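Local atomic coordinates of beta-1,4-mannanase (Aplysia kurodai, PDB entry 3VUP), a protein that hydrolyses the beta-1,4-mannosidic linkages of mannan, probably as a digestive enzyme of the sea hare. Residues W62-G67 with G86-D91; A72-D75 with V79-P82; P108-A113 with N205-A210. All coordinates share one frame; numbering follows the deposited sequence.

Contact 1 of 3, residues W62-G67 with G86-D91; sequences WIHIQG and GTMLDD
The methyl end of Met88 is wedged against Ile63 and His64 in a small, buried van der Waals contact between the end of barrel strand 58-65 and the first turn of helix 88-101. The backbones stay well apart, with 10.4 Å between Ile63 CA and Met88 CA, and the methionine spans the gap. Its CG lies anti to the backbone N and the chain then bends at the next bond, which brings CE within 3.6 Å of Ile63 CG2 and 4.0 Å of His64 CE1. The second approach is oblique to the imidazole. That ring is fixed at both nitrogens by other groups: ND1 is hydrogen-bonded to Thr70 OG1 and NE2 to Tyr136 OH, so the methyl meets a ring whose polar atoms are already engaged. On the helix side, Thr87 OG1 donates to Asp91 OD2 at 2.7 Å, while Asp91 N bonds to Thr87 O, and the two bonds tie together the first turn that carries Met88. Ile144 of helix 130-147 touches Met88 as well. Strand 58-65, helix 88-101 and the parallel neighbouring strand 105-112 form a beta-alpha-beta unit of the TIM barrel, and this contact lies where the strand end faces the helix start.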
# COMPACT_ATOMS: atom_id res chain seq x y z
N TRP A 62 -6.45 4.02 4.01
CA TRP A 62 -5.93 5.09 3.19
C TRP A 62 -6.01 6.43 3.91
O TRP A 62 -7.00 6.72 4.58
CB TRP A 62 -6.69 5.17 1.87
CG TRP A 62 -6.60 3.96 0.97
CD1 TRP A 62 -6.14 2.70 1.27
CD2 TRP A 62 -7.02 3.92 -0.38
NE1 TRP A 62 -6.24 1.89 0.16
CE2 TRP A 62 -6.78 2.62 -0.87
CE3 TRP A 62 -7.56 4.88 -1.24
CZ2 TRP A 62 -7.10 2.25 -2.18
CZ3 TRP A 62 -7.87 4.52 -2.53
CH2 TRP A 62 -7.64 3.21 -2.99
N ILE A 63 -4.96 7.23 3.75
CA ILE A 63 -4.77 8.44 4.54
C ILE A 63 -5.01 9.71 3.71
O ILE A 63 -6.13 10.22 3.72
CB ILE A 63 -3.37 8.47 5.21
CG1 ILE A 63 -3.06 7.12 5.91
CG2 ILE A 63 -3.27 9.64 6.18
CD1 ILE A 63 -4.05 6.71 6.97
N HIS A 64 -4.01 10.22 3.00
CA HIS A 64 -4.18 11.48 2.28
C HIS A 64 -5.06 11.33 1.03
O HIS A 64 -5.85 12.22 0.70
CB HIS A 64 -2.85 12.08 1.81
CG HIS A 64 -1.78 12.20 2.86
ND1 HIS A 64 -1.99 12.72 4.12
CD2 HIS A 64 -0.45 11.93 2.77
CE1 HIS A 64 -0.84 12.73 4.78
NE2 HIS A 64 0.11 12.27 3.98
N ILE A 65 -4.85 10.22 0.32
CA ILE A 65 -5.54 9.89 -0.92
C ILE A 65 -5.10 10.84 -2.03
O ILE A 65 -4.05 10.61 -2.63
CB ILE A 65 -7.07 9.73 -0.72
CG1 ILE A 65 -7.30 8.77 0.46
CG2 ILE A 65 -7.71 9.19 -1.97
CD1 ILE A 65 -8.70 8.23 0.58
N GLN A 66 -5.84 11.91 -2.29
CA GLN A 66 -5.35 12.92 -3.24
C GLN A 66 -5.27 14.31 -2.62
O GLN A 66 -5.31 15.32 -3.31
CB GLN A 66 -6.14 12.89 -4.54
CG GLN A 66 -6.01 11.53 -5.22
CD GLN A 66 -6.57 11.46 -6.62
OE1 GLN A 66 -7.65 11.99 -6.91
NE2 GLN A 66 -5.85 10.76 -7.50
N GLY A 67 -5.12 14.36 -1.30
CA GLY A 67 -4.92 15.62 -0.61
C GLY A 67 -6.19 16.39 -0.31
O GLY A 67 -6.15 17.60 -0.12
N GLY A 86 -4.20 20.73 13.71
CA GLY A 86 -3.24 20.21 14.67
C GLY A 86 -3.67 18.93 15.37
O GLY A 86 -3.29 18.70 16.51
N THR A 87 -4.47 18.10 14.70
CA THR A 87 -4.82 16.80 15.27
C THR A 87 -4.11 15.62 14.60
O THR A 87 -4.06 14.53 15.17
CB THR A 87 -6.34 16.51 15.26
OG1 THR A 87 -6.78 16.20 13.94
CG2 THR A 87 -7.12 17.71 15.78
N MET A 88 -3.55 15.84 13.41
CA MET A 88 -3.03 14.74 12.59
C MET A 88 -2.02 13.85 13.31
O MET A 88 -2.09 12.64 13.19
CB MET A 88 -2.44 15.30 11.30
CG MET A 88 -1.95 14.24 10.32
SD MET A 88 -3.26 13.10 9.84
CE MET A 88 -2.52 12.40 8.36
N LEU A 89 -1.06 14.45 14.01
CA LEU A 89 -0.05 13.64 14.67
C LEU A 89 -0.69 12.78 15.75
O LEU A 89 -0.47 11.57 15.81
CB LEU A 89 1.07 14.52 15.24
CG LEU A 89 1.78 15.42 14.22
CD1 LEU A 89 2.89 16.19 14.90
CD2 LEU A 89 2.32 14.62 13.05
N ASP A 90 -1.52 13.39 16.60
CA ASP A 90 -2.27 12.65 17.60
C ASP A 90 -3.14 11.56 16.97
O ASP A 90 -3.27 10.46 17.51
CB ASP A 90 -3.18 13.58 18.42
CG ASP A 90 -2.40 14.51 19.35
OD1 ASP A 90 -1.26 14.19 19.73
OD2 ASP A 90 -2.96 15.56 19.71
N ASP A 91 -3.76 11.89 15.83
CA ASP A 91 -4.65 10.96 15.15
C ASP A 91 -3.90 9.71 14.70
O ASP A 91 -4.38 8.58 14.88
CB ASP A 91 -5.29 11.61 13.93
CG ASP A 91 -6.23 12.76 14.28
OD1 ASP A 91 -6.70 12.86 15.44
OD2 ASP A 91 -6.52 13.56 13.36

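Contact 2 of 3, residues A72-D75 with V79-P82; sequences AFND and VTGP
Ala72 pairs with the returning strand through both its backbone groups. Its N donates to Gly81 O at 3.0 Å, and its O accepts from Thr80 N at 2.8 Å along a nearly straight N-H line of 162°. That same oxygen is also approached by Val79 CA at 3.3 Å in a CA-H...O contact, so it receives both an N-H and a weaker C-H. The methyl of Ala72 rests 3.4 Å from Thr80 OG1. Across from it, Gly81 is almost fully extended; a CB there would run into the CD of Pro82, which suits a glycine before the proline.

Phe73 comes next and faces Val79 as an antiparallel non-hydrogen-bonded pair. Here CG2 of Val79 lies over one face of the phenyl ring, 4.1 Å from its centroid and 29° off the ring normal, a CH-pi contact centred towards the CE1 side. With Val79 CG1 anti to its own backbone N, the other branch, CG2, is left to meet the ring. Asn74 then ends the pairing: its CB packs at 4.0 Å against Thr80 CG2, while OD1 accepts from Gln76 N, forming an Asx turn, and from Phe78 N, so that the amide oxygen braces the connecting loop.

The result is a short two-stranded beta hairpin set outside the barrel sheet. Val79 leans on Tyr136 and Ala140 of helix 130-147, with its N bonded to Ser135 OG, and Pro82 rests on helix 88-101.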
# COMPACT_ATOMS: atom_id res chain seq x y z
N ALA A 72 -1.91 19.55 4.68
CA ALA A 72 -2.39 20.90 4.40
C ALA A 72 -1.55 21.54 3.31
O ALA A 72 -0.31 21.52 3.38
CB ALA A 72 -2.35 21.73 5.67
N PHE A 73 -2.22 22.12 2.31
CA PHE A 73 -1.55 22.79 1.20
C PHE A 73 -1.87 24.28 1.23
O PHE A 73 -2.98 24.66 1.59
CB PHE A 73 -2.05 22.26 -0.14
CG PHE A 73 -1.67 20.84 -0.44
CD1 PHE A 73 -0.59 20.56 -1.25
CD2 PHE A 73 -2.42 19.80 0.06
CE1 PHE A 73 -0.25 19.25 -1.55
CE2 PHE A 73 -2.09 18.48 -0.23
CZ PHE A 73 -1.00 18.21 -1.03
N ASN A 74 -0.91 25.11 0.83
CA ASN A 74 -1.24 26.50 0.57
C ASN A 74 -1.79 26.65 -0.85
O ASN A 74 -1.84 25.68 -1.61
CB ASN A 74 -0.07 27.46 0.86
CG ASN A 74 1.12 27.29 -0.09
OD1 ASN A 74 1.00 26.78 -1.20
ND2 ASN A 74 2.28 27.75 0.37
N ASP A 75 -2.20 27.86 -1.21
CA ASP A 75 -2.84 28.08 -2.50
C ASP A 75 -1.90 27.85 -3.68
O ASP A 75 -2.36 27.73 -4.82
CB ASP A 75 -3.47 29.47 -2.57
CG ASP A 75 -4.65 29.62 -1.64
OD1 ASP A 75 -5.20 28.58 -1.21
OD2 ASP A 75 -5.05 30.77 -1.36
N VAL A 79 3.15 22.25 0.68
CA VAL A 79 2.61 21.71 1.92
C VAL A 79 3.05 22.56 3.12
O VAL A 79 4.23 22.90 3.24
CB VAL A 79 3.01 20.24 2.10
CG1 VAL A 79 2.62 19.72 3.47
CG2 VAL A 79 2.38 19.41 0.99
N THR A 80 2.09 22.90 3.99
CA THR A 80 2.38 23.71 5.17
C THR A 80 2.52 22.91 6.45
O THR A 80 3.13 23.38 7.41
CB THR A 80 1.31 24.80 5.39
OG1 THR A 80 0.03 24.18 5.63
CG2 THR A 80 1.21 25.70 4.18
N GLY A 81 1.94 21.72 6.48
CA GLY A 81 1.96 20.90 7.68
C GLY A 81 1.12 19.66 7.48
O GLY A 81 0.53 19.47 6.41
N PRO A 82 1.05 18.80 8.50
CA PRO A 82 0.30 17.54 8.38
C PRO A 82 -1.20 17.76 8.23
O PRO A 82 -1.89 16.94 7.61
CB PRO A 82 0.63 16.82 9.70
CG PRO A 82 1.89 17.44 10.18
CD PRO A 82 1.80 18.88 9.77

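Contact 3 of 3, residues P108-A113 with N205-A210; sequences PCLWNA and NWQADA
Trp111 and Gln207 meet through a single side-chain hydrogen bond, in which the indole NE1 donates to the amide OE1 at 2.9 Å. The oxygen sits at the ring edge, close to the indole plane, and the N-H...O angle of 148° shows a moderately bent bond. The donor is tilted from the carbonyl plane. Ring and amide are turned 59° against each other, so the amide meets the indole edge through its oxygen, with no stacking.

Trp111 CG is anti to the carbonyl carbon, and the next torsion turns the indole's NE1 edge to the amide. Gln207 CG takes the same position and the chain runs on extended, carrying the amide out from helix 197-214; a last twist, with chi3 at 90°, swings OE1 to the indole. The other end of that amide is held too, for NE2 bonds to Phe203 O one turn earlier in the same helix. This is the strand-to-helix interface of a TIM barrel, where outward side chains of strand 105-112 meet the surrounding helices. Leu110 and Trp111 are consecutive yet both point toward the helix, a departure from strand alternation that accompanies the helix-like backbone angles of Leu110.

Trp111 also touches Pro71 and Met160 of strand 157-161. A phenylalanine in its place would probably leave Gln207 OE1 without its buried donor and open a gap where the larger ring had packed. Leu110 comes from the strand side to place CD1 4.0 Å from that same oxygen, and Tyr136 of helix 130-147 lies against Gln207.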
# COMPACT_ATOMS: atom_id res chain seq x y z
N PRO A 108 -0.75 2.05 6.64
CA PRO A 108 -1.35 3.27 6.09
C PRO A 108 -0.89 3.46 4.65
O PRO A 108 0.30 3.32 4.36
CB PRO A 108 -0.77 4.38 6.98
CG PRO A 108 -0.28 3.67 8.22
CD PRO A 108 0.20 2.34 7.72
N CYS A 109 -1.83 3.80 3.78
CA CYS A 109 -1.53 4.07 2.38
C CYS A 109 -1.67 5.58 2.15
O CYS A 109 -2.76 6.13 2.30
CB CYS A 109 -2.47 3.29 1.47
SG CYS A 109 -2.24 3.64 -0.29
N LEU A 110 -0.57 6.23 1.81
CA LEU A 110 -0.53 7.69 1.80
C LEU A 110 -1.35 8.30 0.67
O LEU A 110 -2.20 9.15 0.92
CB LEU A 110 0.91 8.19 1.76
CG LEU A 110 1.77 7.79 2.95
CD1 LEU A 110 3.18 8.31 2.74
CD2 LEU A 110 1.17 8.31 4.26
N TRP A 111 -1.08 7.87 -0.57
CA TRP A 111 -1.61 8.52 -1.76
C TRP A 111 -2.37 7.53 -2.65
O TRP A 111 -2.26 6.31 -2.48
CB TRP A 111 -0.48 9.13 -2.58
CG TRP A 111 0.37 10.11 -1.82
CD1 TRP A 111 1.64 9.91 -1.36
CD2 TRP A 111 0.01 11.45 -1.45
NE1 TRP A 111 2.09 11.04 -0.72
CE2 TRP A 111 1.11 12.00 -0.77
CE3 TRP A 111 -1.14 12.24 -1.61
CZ2 TRP A 111 1.11 13.30 -0.26
CZ3 TRP A 111 -1.13 13.53 -1.11
CH2 TRP A 111 -0.02 14.04 -0.44
N ASN A 112 -3.12 8.06 -3.61
CA ASN A 112 -3.91 7.25 -4.52
C ASN A 112 -3.84 7.81 -5.93
O ASN A 112 -3.99 9.03 -6.13
CB ASN A 112 -5.37 7.25 -4.05
CG ASN A 112 -6.28 6.40 -4.92
OD1 ASN A 112 -5.85 5.39 -5.48
ND2 ASN A 112 -7.55 6.80 -5.02
N ALA A 113 -3.64 6.93 -6.91
CA ALA A 113 -3.70 7.31 -8.32
C ALA A 113 -4.71 6.47 -9.12
O ALA A 113 -4.69 6.50 -10.35
CB ALA A 113 -2.31 7.22 -8.96
N ASN A 205 10.90 7.26 -4.45
CA ASN A 205 12.23 7.17 -3.86
C ASN A 205 12.41 8.18 -2.73
O ASN A 205 12.90 7.84 -1.66
CB ASN A 205 13.29 7.39 -4.95
CG ASN A 205 14.71 7.46 -4.42
OD1 ASN A 205 15.35 8.51 -4.44
ND2 ASN A 205 15.22 6.32 -3.95
N TRP A 206 12.01 9.43 -2.97
CA TRP A 206 12.24 10.45 -1.95
C TRP A 206 11.42 10.19 -0.69
O TRP A 206 11.90 10.38 0.42
CB TRP A 206 11.95 11.85 -2.49
CG TRP A 206 12.99 12.37 -3.45
CD1 TRP A 206 13.99 11.65 -4.08
CD2 TRP A 206 13.15 13.73 -3.88
NE1 TRP A 206 14.74 12.49 -4.87
CE2 TRP A 206 14.25 13.76 -4.77
CE3 TRP A 206 12.46 14.91 -3.61
CZ2 TRP A 206 14.67 14.94 -5.38
CZ3 TRP A 206 12.88 16.08 -4.22
CH2 TRP A 206 13.98 16.09 -5.09
N GLN A 207 10.18 9.73 -0.86
CA GLN A 207 9.37 9.45 0.32
C GLN A 207 9.88 8.23 1.08
O GLN A 207 9.94 8.25 2.31
CB GLN A 207 7.90 9.30 -0.06
CG GLN A 207 7.26 10.59 -0.54
CD GLN A 207 5.82 10.37 -0.95
OE1 GLN A 207 4.91 10.49 -0.14
NE2 GLN A 207 5.61 10.00 -2.21
N ALA A 208 10.23 7.17 0.37
CA ALA A 208 10.76 5.99 1.03
C ALA A 208 12.02 6.31 1.82
O ALA A 208 12.20 5.85 2.94
CB ALA A 208 11.01 4.87 0.03
N ASP A 209 12.90 7.13 1.23
CA ASP A 209 14.14 7.49 1.89
C ASP A 209 13.87 8.35 3.12
O ASP A 209 14.49 8.16 4.17
CB ASP A 209 15.08 8.22 0.93
CG ASP A 209 16.43 8.53 1.54
OD1 ASP A 209 17.33 7.67 1.52
OD2 ASP A 209 16.59 9.67 2.04
N ALA A 210 12.93 9.28 3.01
CA ALA A 210 12.57 10.12 4.14
C ALA A 210 12.04 9.28 5.30
O ALA A 210 12.40 9.51 6.46
CB ALA A 210 11.54 11.15 3.72

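How the contacts relate
From the N terminus, the chain passes through 62-67 at the end of strand 58-65 and enters an excursion in which 72-75 pairs with 79-82. Contact 2 therefore closes first, a tight hairpin loop, and lies within the longer one that contact 1 completes when the chain reaches 86-91. The two touch where Pro82 CB meets Met88 CG at 3.7 Å and where Gly67 abuts Phe73. After helix 88-101 the chain opens contact 3 at 108-113, beside 62-67 in the barrel sheet, and closes it 92 residues later. Contacts 1 and 3 follow in series without crossing, joining adjacent parallel strands to two different helices.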